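Branched-chain amino acid aminotransferase (Thermoproteus uzoniensis, PDB 5CE8) transfers amino groups between branched-chain L-amino acids, probably leucine, isoleucine and valine, and 2-oxoglutarate, using pyridoxal 5'-phosphate as cofactor. Local coordinates at residues A[34-48]-A[101-115]. Numbering follows the deposited sequence.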
ATOM      1  N   PRO A  34      30.591  -8.860  -9.094  1.00 17.98           N
ATOM      2  CA  PRO A  34      29.171  -8.645  -8.830  1.00 16.93           C
ATOM      3  C   PRO A  34      28.910  -7.763  -7.558  1.00 20.81           C
ATOM      4  O   PRO A  34      27.851  -7.184  -7.451  1.00 16.95           O
ATOM      5  CB  PRO A  34      28.597 -10.047  -8.718  1.00 18.60           C
ATOM      6  CG  PRO A  34      29.757 -10.857  -8.129  1.00 24.11           C
ATOM      7  CD  PRO A  34      31.028 -10.230  -8.766  1.00 20.23           C
ATOM      8  N   SER A  35      29.897  -7.515  -6.675  1.00 20.63           N
ATOM      9  CA  SER A  35      29.675  -6.563  -5.613  1.00 21.86           C
ATOM     10  C   SER A  35      29.643  -5.133  -6.047  1.00 20.41           C
ATOM     11  O   SER A  35      28.859  -4.370  -5.473  1.00 20.04           O
ATOM     12  CB  SER A  35      30.636  -6.774  -4.438  1.00 20.54           C
ATOM     13  OG  SER A  35      30.487  -8.116  -4.043  1.00 20.58           O
ATOM     14  N   LEU A  36      30.447  -4.784  -7.044  1.00 17.67           N
ATOM     15  CA  LEU A  36      30.431  -3.500  -7.620  1.00 18.23           C
ATOM     16  C   LEU A  36      29.268  -3.236  -8.565  1.00 19.79           C
ATOM     17  O   LEU A  36      28.624  -2.206  -8.499  1.00 21.08           O
ATOM     18  CB  LEU A  36      31.690  -3.244  -8.362  1.00 22.26           C
ATOM     19  CG  LEU A  36      31.900  -1.863  -8.959  1.00 22.46           C
ATOM     20  CD1 LEU A  36      31.933  -0.842  -7.858  1.00 25.41           C
ATOM     21  CD2 LEU A  36      33.171  -1.772  -9.776  1.00 22.47           C
ATOM     22  N   ASN A  37      28.957  -4.239  -9.348  1.00 20.94           N
ATOM     23  CA  ASN A  37      28.026  -4.072 -10.435  1.00 21.71           C
ATOM     24  C   ASN A  37      26.566  -4.276  -9.964  1.00 19.95           C
ATOM     25  O   ASN A  37      25.670  -3.791 -10.630  1.00 17.57           O
ATOM     26  CB  ASN A  37      28.310  -5.104 -11.525  1.00 21.95           C
ATOM     27  CG  ASN A  37      29.466  -4.737 -12.433  1.00 23.42           C
ATOM     28  OD1 ASN A  37      29.244  -4.374 -13.610  1.00 22.92           O
ATOM     29  ND2 ASN A  37      30.714  -4.868 -11.924  1.00 20.74           N
ATOM     30  N   TYR A  38      26.347  -4.994  -8.851  1.00 21.54           N
ATOM     31  CA  TYR A  38      24.988  -5.378  -8.362  1.00 20.28           C
ATOM     32  C   TYR A  38      24.659  -5.119  -6.841  1.00 20.79           C
ATOM     33  O   TYR A  38      23.628  -5.606  -6.345  1.00 20.67           O
ATOM     34  CB  TYR A  38      24.764  -6.859  -8.646  1.00 20.07           C
ATOM     35  CG  TYR A  38      25.045  -7.252 -10.060  1.00 18.42           C
ATOM     36  CD1 TYR A  38      24.510  -6.554 -11.168  1.00 16.74           C
ATOM     37  CD2 TYR A  38      25.817  -8.368 -10.324  1.00 17.66           C
ATOM     38  CE1 TYR A  38      24.821  -6.945 -12.469  1.00 18.84           C
ATOM     39  CE2 TYR A  38      26.154  -8.737 -11.597  1.00 17.03           C
ATOM     40  CZ  TYR A  38      25.659  -8.079 -12.672  1.00 19.60           C
ATOM     41  OH  TYR A  38      26.035  -8.597 -13.906  1.00 16.94           O
ATOM     42  N   GLY A  39      25.534  -4.386  -6.142  1.00 21.83           N
ATOM     43  CA  GLY A  39      25.418  -4.041  -4.708  1.00 18.19           C
ATOM     44  C   GLY A  39      25.254  -5.241  -3.785  1.00 20.53           C
ATOM     45  O   GLY A  39      24.548  -5.186  -2.813  1.00 17.62           O
ATOM     46  N   PHE A  40      26.001  -6.300  -4.047  1.00 18.40           N
ATOM     47  CA  PHE A  40      26.012  -7.459  -3.237  1.00 20.34           C
ATOM     48  C   PHE A  40      27.271  -7.529  -2.348  1.00 21.59           C
ATOM     49  O   PHE A  40      28.365  -8.109  -2.735  1.00 19.88           O
ATOM     50  CB  PHE A  40      25.954  -8.666  -4.114  1.00 18.80           C
ATOM     51  CG  PHE A  40      25.664  -9.916  -3.349  1.00 18.65           C
ATOM     52  CD1 PHE A  40      24.383 -10.165  -2.894  1.00 17.83           C
ATOM     53  CD2 PHE A  40      26.629 -10.898  -3.144  1.00 19.31           C
ATOM     54  CE1 PHE A  40      24.085 -11.356  -2.214  1.00 19.79           C
ATOM     55  CE2 PHE A  40      26.346 -12.086  -2.377  1.00 19.08           C
ATOM     56  CZ  PHE A  40      25.066 -12.294  -1.910  1.00 18.89           C
ATOM     57  N   GLY A  41      27.134  -6.859  -1.199  1.00 19.12           N
ATOM     58  CA  GLY A  41      28.187  -6.706  -0.215  1.00 18.05           C
ATOM     59  C   GLY A  41      27.528  -6.439   1.121  1.00 20.09           C
ATOM     60  O   GLY A  41      26.279  -6.186   1.192  1.00 20.66           O
ATOM     61  N   VAL A  42      28.323  -6.512   2.158  1.00 18.50           N
ATOM     62  CA  VAL A  42      27.975  -5.907   3.448  1.00 23.47           C
ATOM     63  C   VAL A  42      29.127  -5.050   3.972  1.00 25.96           C
ATOM     64  O   VAL A  42      30.321  -5.285   3.623  1.00 24.36           O
ATOM     65  CB  VAL A  42      27.557  -6.955   4.457  1.00 21.87           C
ATOM     66  CG1 VAL A  42      26.400  -7.711   3.895  1.00 21.08           C
ATOM     67  CG2 VAL A  42      28.634  -7.925   4.811  1.00 20.42           C
ATOM     68  N   PHE A  43      28.805  -4.161   4.905  1.00 20.67           N
ATOM     69  CA  PHE A  43      29.844  -3.353   5.524  1.00 20.46           C
ATOM     70  C   PHE A  43      29.475  -3.087   6.981  1.00 21.20           C
ATOM     71  O   PHE A  43      28.387  -3.491   7.460  1.00 20.12           O
ATOM     72  CB  PHE A  43      30.098  -2.056   4.768  1.00 19.43           C
ATOM     73  CG  PHE A  43      28.913  -1.131   4.706  1.00 20.57           C
ATOM     74  CD1 PHE A  43      27.887  -1.348   3.782  1.00 20.67           C
ATOM     75  CD2 PHE A  43      28.827  -0.062   5.563  1.00 24.21           C
ATOM     76  CE1 PHE A  43      26.755  -0.505   3.802  1.00 20.70           C
ATOM     77  CE2 PHE A  43      27.772   0.857   5.525  1.00 21.05           C
ATOM     78  CZ  PHE A  43      26.742   0.619   4.662  1.00 20.34           C
ATOM     79  N   GLU A  44      30.397  -2.403   7.642  1.00 20.62           N
ATOM     80  CA  GLU A  44      30.264  -1.902   9.016  1.00 18.55           C
ATOM     81  C   GLU A  44      30.907  -0.542   9.203  1.00 19.74           C
ATOM     82  O   GLU A  44      31.658  -0.031   8.354  1.00 23.45           O
ATOM     83  CB  GLU A  44      30.910  -2.850  10.010  1.00 17.77           C
ATOM     84  CG  GLU A  44      30.000  -3.958  10.508  1.00 20.55           C
ATOM     85  CD  GLU A  44      28.757  -3.440  11.217  1.00 19.30           C
ATOM     86  OE1 GLU A  44      27.715  -4.099  11.099  1.00 20.65           O
ATOM     87  OE2 GLU A  44      28.869  -2.360  11.813  1.00 19.46           O
ATOM     88  N   GLY A  45      30.662   0.044  10.366  1.00 18.60           N
ATOM     89  CA  GLY A  45      31.259   1.335  10.713  1.00 21.54           C
ATOM     90  C   GLY A  45      31.601   1.182  12.169  1.00 21.20           C
ATOM     91  O   GLY A  45      30.759   0.708  12.937  1.00 19.00           O
ATOM     92  N   ILE A  46      32.869   1.399  12.496  1.00 18.72           N
ATOM     93  CA  ILE A  46      33.318   1.218  13.871  1.00 20.02           C
ATOM     94  C   ILE A  46      34.199   2.373  14.200  1.00 23.05           C
ATOM     95  O   ILE A  46      35.057   2.723  13.394  1.00 19.75           O
ATOM     96  CB  ILE A  46      34.099  -0.048  14.093  1.00 20.65           C
ATOM     97  CG1 ILE A  46      33.312  -1.266  13.552  1.00 25.44           C
ATOM     98  CG2 ILE A  46      34.464  -0.175  15.584  1.00 18.48           C
ATOM     99  CD1 ILE A  46      34.091  -2.622  13.508  1.00 23.24           C
ATOM    100  N   ARG A  47      34.011   2.941  15.386  1.00 24.61           N
ATOM    101  CA  ARG A  47      34.947   3.974  15.843  1.00 26.37           C
ATOM    102  C   ARG A  47      35.927   3.535  16.899  1.00 27.50           C
ATOM    103  O   ARG A  47      35.661   2.642  17.685  1.00 24.32           O
ATOM    104  CB  ARG A  47      34.191   5.208  16.342  1.00 26.90           C
ATOM    105  CG  ARG A  47      33.741   6.117  15.227  1.00 30.46           C
ATOM    106  CD  ARG A  47      32.827   7.209  15.723  1.00 33.52           C
ATOM    107  NE  ARG A  47      33.683   8.300  15.950  1.00 39.57           N
ATOM    108  CZ  ARG A  47      33.567   9.517  15.473  1.00 37.82           C
ATOM    109  NH1 ARG A  47      32.487   9.953  14.818  1.00 34.48           N
ATOM    110  NH2 ARG A  47      34.583  10.329  15.766  1.00 38.90           N
ATOM    111  N   ALA A  48      37.066   4.236  16.920  1.00 27.74           N
ATOM    112  CA  ALA A  48      38.029   4.082  17.966  1.00 25.55           C
ATOM    113  C   ALA A  48      38.241   5.430  18.439  1.00 26.74           C
ATOM    114  O   ALA A  48      38.345   6.349  17.644  1.00 22.29           O
ATOM    115  CB  ALA A  48      39.324   3.529  17.430  1.00 25.58           C
ATOM    116  N   ASP A 101      41.386   9.537  17.073  1.00 28.11           N
ATOM    117  CA  ASP A 101      40.013   9.080  16.715  1.00 27.05           C
ATOM    118  C   ASP A 101      40.001   8.623  15.254  1.00 27.47           C
ATOM    119  O   ASP A 101      40.569   9.290  14.334  1.00 26.87           O
ATOM    120  CB  ASP A 101      38.962  10.184  16.874  1.00 29.36           C
ATOM    121  CG  ASP A 101      38.750  10.603  18.289  1.00 26.83           C
ATOM    122  OD1 ASP A 101      39.334   9.965  19.152  1.00 28.08           O
ATOM    123  OD2 ASP A 101      38.042  11.636  18.507  1.00 28.17           O
ATOM    124  N   LEU A 102      39.415   7.453  15.073  1.00 24.29           N
ATOM    125  CA  LEU A 102      39.295   6.772  13.791  1.00 25.58           C
ATOM    126  C   LEU A 102      37.863   6.319  13.539  1.00 24.38           C
ATOM    127  O   LEU A 102      37.140   6.095  14.495  1.00 24.05           O
ATOM    128  CB  LEU A 102      40.109   5.500  13.802  1.00 25.71           C
ATOM    129  CG  LEU A 102      41.607   5.528  14.109  1.00 27.95           C
ATOM    130  CD1 LEU A 102      42.149   4.068  14.107  1.00 27.21           C
ATOM    131  CD2 LEU A 102      42.326   6.485  13.153  1.00 25.61           C
ATOM    132  N   TYR A 103      37.521   6.242  12.260  1.00 24.30           N
ATOM    133  CA  TYR A 103      36.431   5.449  11.733  1.00 24.03           C
ATOM    134  C   TYR A 103      37.060   4.285  10.984  1.00 24.25           C
ATOM    135  O   TYR A 103      37.921   4.445  10.131  1.00 29.25           O
ATOM    136  CB  TYR A 103      35.622   6.309  10.804  1.00 28.47           C
ATOM    137  CG  TYR A 103      34.379   5.656  10.290  1.00 25.58           C
ATOM    138  CD1 TYR A 103      34.407   4.911   9.116  1.00 24.44           C
ATOM    139  CD2 TYR A 103      33.168   5.798  10.955  1.00 28.39           C
ATOM    140  CE1 TYR A 103      33.275   4.318   8.626  1.00 26.13           C
ATOM    141  CE2 TYR A 103      32.008   5.191  10.466  1.00 25.91           C
ATOM    142  CZ  TYR A 103      32.064   4.508   9.277  1.00 24.43           C
ATOM    143  OH  TYR A 103      30.956   3.832   8.808  1.00 25.82           O
ATOM    144  N   ILE A 104      36.655   3.104  11.352  1.00 22.30           N
ATOM    145  CA  ILE A 104      37.088   1.859  10.759  1.00 22.88           C
ATOM    146  C   ILE A 104      35.944   1.247   9.842  1.00 21.47           C
ATOM    147  O   ILE A 104      34.779   1.065  10.271  1.00 20.17           O
ATOM    148  CB  ILE A 104      37.421   0.898  11.904  1.00 20.51           C
ATOM    149  CG1 ILE A 104      38.609   1.448  12.789  1.00 24.96           C
ATOM    150  CG2 ILE A 104      37.801  -0.473  11.378  1.00 23.22           C
ATOM    151  CD1 ILE A 104      38.452   1.021  14.242  1.00 24.15           C
ATOM    152  N   ARG A 105      36.275   0.997   8.595  1.00 18.07           N
ATOM    153  CA  ARG A 105      35.338   0.401   7.650  1.00 19.42           C
ATOM    154  C   ARG A 105      35.668  -1.044   7.195  1.00 19.91           C
ATOM    155  O   ARG A 105      36.602  -1.236   6.328  1.00 21.93           O
ATOM    156  CB  ARG A 105      35.381   1.226   6.412  1.00 19.54           C
ATOM    157  CG  ARG A 105      34.522   0.662   5.272  1.00 18.21           C
ATOM    158  CD  ARG A 105      33.034   0.404   5.545  1.00 19.83           C
ATOM    159  NE  ARG A 105      32.221   1.495   6.070  1.00 18.85           N
ATOM    160  CZ  ARG A 105      31.620   2.442   5.365  1.00 20.97           C
ATOM    161  NH1 ARG A 105      31.727   2.581   4.036  1.00 21.47           N
ATOM    162  NH2 ARG A 105      30.899   3.318   6.019  1.00 20.83           N
ATOM    163  N   PRO A 106      34.979  -2.038   7.777  1.00 20.20           N
ATOM    164  CA  PRO A 106      35.042  -3.407   7.256  1.00 19.97           C
ATOM    165  C   PRO A 106      34.085  -3.493   6.103  1.00 21.66           C
ATOM    166  O   PRO A 106      32.912  -3.064   6.247  1.00 23.03           O
ATOM    167  CB  PRO A 106      34.574  -4.289   8.405  1.00 18.64           C
ATOM    168  CG  PRO A 106      34.560  -3.481   9.542  1.00 18.53           C
ATOM    169  CD  PRO A 106      34.533  -2.020   9.153  1.00 18.24           C
ATOM    170  N   VAL A 107      34.553  -4.010   4.966  1.00 17.90           N
ATOM    171  CA  VAL A 107      33.767  -4.213   3.843  1.00 17.69           C
ATOM    172  C   VAL A 107      33.965  -5.628   3.326  1.00 21.63           C
ATOM    173  O   VAL A 107      35.079  -6.059   3.119  1.00 22.74           O
ATOM    174  CB  VAL A 107      33.936  -3.170   2.752  1.00 17.40           C
ATOM    175  CG1 VAL A 107      35.339  -2.995   2.303  1.00 17.59           C
ATOM    176  CG2 VAL A 107      33.006  -3.458   1.595  1.00 19.39           C
ATOM    177  N   ALA A 108      32.874  -6.370   3.253  1.00 17.45           N
ATOM    178  CA  ALA A 108      32.818  -7.698   2.687  1.00 20.97           C
ATOM    179  C   ALA A 108      32.160  -7.704   1.286  1.00 23.09           C
ATOM    180  O   ALA A 108      30.943  -7.319   1.151  1.00 21.40           O
ATOM    181  CB  ALA A 108      31.929  -8.565   3.540  1.00 20.25           C
ATOM    182  N   TYR A 109      32.816  -8.360   0.324  1.00 25.39           N
ATOM    183  CA  TYR A 109      32.434  -8.265  -1.126  1.00 23.42           C
ATOM    184  C   TYR A 109      33.126  -9.373  -1.926  1.00 25.51           C
ATOM    185  O   TYR A 109      34.033 -10.015  -1.440  1.00 27.27           O
ATOM    186  CB  TYR A 109      32.865  -6.889  -1.685  1.00 25.55           C
ATOM    187  CG  TYR A 109      34.347  -6.797  -1.590  1.00 23.45           C
ATOM    188  CD1 TYR A 109      34.946  -6.419  -0.403  1.00 23.97           C
ATOM    189  CD2 TYR A 109      35.150  -7.296  -2.588  1.00 22.98           C
ATOM    190  CE1 TYR A 109      36.362  -6.393  -0.260  1.00 26.44           C
ATOM    191  CE2 TYR A 109      36.548  -7.251  -2.464  1.00 27.67           C
ATOM    192  CZ  TYR A 109      37.170  -6.829  -1.284  1.00 27.97           C
ATOM    193  OH  TYR A 109      38.593  -6.880  -1.118  1.00 23.67           O
ATOM    194  N   ILE A 110      32.681  -9.595  -3.165  1.00 23.82           N
ATOM    195  CA  ILE A 110      33.183 -10.645  -3.958  1.00 25.62           C
ATOM    196  C   ILE A 110      34.389 -10.117  -4.818  1.00 28.09           C
ATOM    197  O   ILE A 110      34.242  -9.142  -5.529  1.00 30.72           O
ATOM    198  CB  ILE A 110      32.052 -11.253  -4.803  1.00 27.59           C
ATOM    199  CG1 ILE A 110      31.127 -12.041  -3.867  1.00 26.49           C
ATOM    200  CG2 ILE A 110      32.626 -12.153  -5.922  1.00 27.31           C
ATOM    201  CD1 ILE A 110      29.746 -12.310  -4.416  1.00 26.59           C
ATOM    202  N   SER A 111      35.567 -10.739  -4.672  1.00 27.67           N
ATOM    203  CA  SER A 111      36.747 -10.323  -5.388  1.00 31.79           C
ATOM    204  C   SER A 111      36.819 -10.996  -6.816  1.00 29.07           C
ATOM    205  O   SER A 111      37.561 -10.566  -7.630  1.00 28.99           O
ATOM    206  CB  SER A 111      37.988 -10.612  -4.519  1.00 30.84           C
ATOM    207  OG  SER A 111      38.105 -11.991  -4.398  1.00 30.94           O
ATOM    208  N   LYS A 112      36.024 -12.020  -7.088  1.00 27.26           N
ATOM    209  CA  LYS A 112      35.955 -12.623  -8.411  1.00 33.08           C
ATOM    210  C   LYS A 112      35.101 -11.767  -9.430  1.00 28.37           C
ATOM    211  O   LYS A 112      34.085 -11.221  -9.087  1.00 22.94           O
ATOM    212  CB  LYS A 112      35.388 -14.038  -8.244  1.00 39.04           C
ATOM    213  CG  LYS A 112      35.259 -14.847  -9.527  1.00 46.93           C
ATOM    214  CD  LYS A 112      34.300 -16.031  -9.401  1.00 46.89           C
ATOM    215  CE  LYS A 112      33.357 -16.062 -10.600  1.00 57.00           C
ATOM    216  NZ  LYS A 112      32.458 -17.263 -10.707  1.00 58.68           N
ATOM    217  N   PRO A 113      35.540 -11.620 -10.688  1.00 28.57           N
ATOM    218  CA  PRO A 113      34.665 -11.047 -11.728  1.00 28.08           C
ATOM    219  C   PRO A 113      33.475 -11.970 -12.086  1.00 27.62           C
ATOM    220  O   PRO A 113      33.667 -13.145 -12.241  1.00 24.48           O
ATOM    221  CB  PRO A 113      35.613 -10.881 -12.932  1.00 31.24           C
ATOM    222  CG  PRO A 113      36.833 -11.716 -12.638  1.00 28.29           C
ATOM    223  CD  PRO A 113      36.880 -12.011 -11.180  1.00 24.67           C
ATOM    224  N   GLN A 114      32.235 -11.477 -12.151  1.00 24.71           N
ATOM    225  CA  GLN A 114      31.107 -12.365 -12.513  1.00 25.74           C
ATOM    226  C   GLN A 114      29.971 -11.506 -13.003  1.00 25.02           C
ATOM    227  O   GLN A 114      29.493 -10.674 -12.299  1.00 24.02           O
ATOM    228  CB  GLN A 114      30.644 -13.232 -11.340  1.00 28.72           C
ATOM    229  CG  GLN A 114      29.506 -14.187 -11.688  1.00 28.68           C
ATOM    230  CD  GLN A 114      29.143 -15.097 -10.564  1.00 31.59           C
ATOM    231  OE1 GLN A 114      29.998 -15.821 -10.092  1.00 30.42           O
ATOM    232  NE2 GLN A 114      27.867 -15.059 -10.077  1.00 31.31           N
ATOM    233  N   ILE A 115      29.590 -11.694 -14.241  1.00 21.54           N
ATOM    234  CA  ILE A 115      28.395 -11.073 -14.802  1.00 24.53           C
ATOM    235  C   ILE A 115      27.080 -11.658 -14.254  1.00 22.11           C
ATOM    236  O   ILE A 115      26.037 -10.955 -14.131  1.00 20.48           O
ATOM    237  CB  ILE A 115      28.422 -11.302 -16.338  1.00 24.94           C
ATOM    238  CG1 ILE A 115      29.735 -10.721 -16.927  1.00 29.51           C
ATOM    239  CG2 ILE A 115      27.159 -10.746 -16.994  1.00 24.84           C
ATOM    240  CD1 ILE A 115      30.010  -9.241 -16.561  1.00 25.93           C
TER
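With its CG set between backbone N and carbonyl carbon (chi1 62°), Phe43 holds its ring beside Arg105, whose bends at chi2 and chi3 bring the guanidinium back toward strand 41-43 although CB points away. Phe43 CD2 lies over one face of the guanidinium, 3.8 Å from Arg105 CZ, the two planes 52° apart. At the edge of that flat group Arg105 NE gives a weak bond to Glu44 O (2.8 Å), and NH2 reaches Tyr103 OH (2.8 Å) in plane. A long, multiply donating side chain suits this place, since NH1 also binds Asn37 and Tyr38 of the second subunit. Tyr103 OH sits 3.2 Å from Gly45 CA, where a CB would stand, hence the glycine. These antiparallel strands belong to the N-terminal sheet of a class-IV aminotransferase; Phe43's side chain is about 5 Å from pyridoxal 5'-phosphate (nearest atoms), and Glu44 salt-bridges Arg66 and hydrogen-bonds His63, both cofactor-binding. On the face bearing apolar Val42, Ala108, Ile46 and Ile104, Val42 CG2 meets Ala108 CB at 3.6 Å; Ile46 packs on His63, and both isoleucines touch Val57 of strand 55-58. Beyond the strands, Ser35 OG accepts a nearly straight bond from Ile110 N (2.8 Å, 169°) and donates to Phe40 O, its short hydroxyl tying two backbone groups.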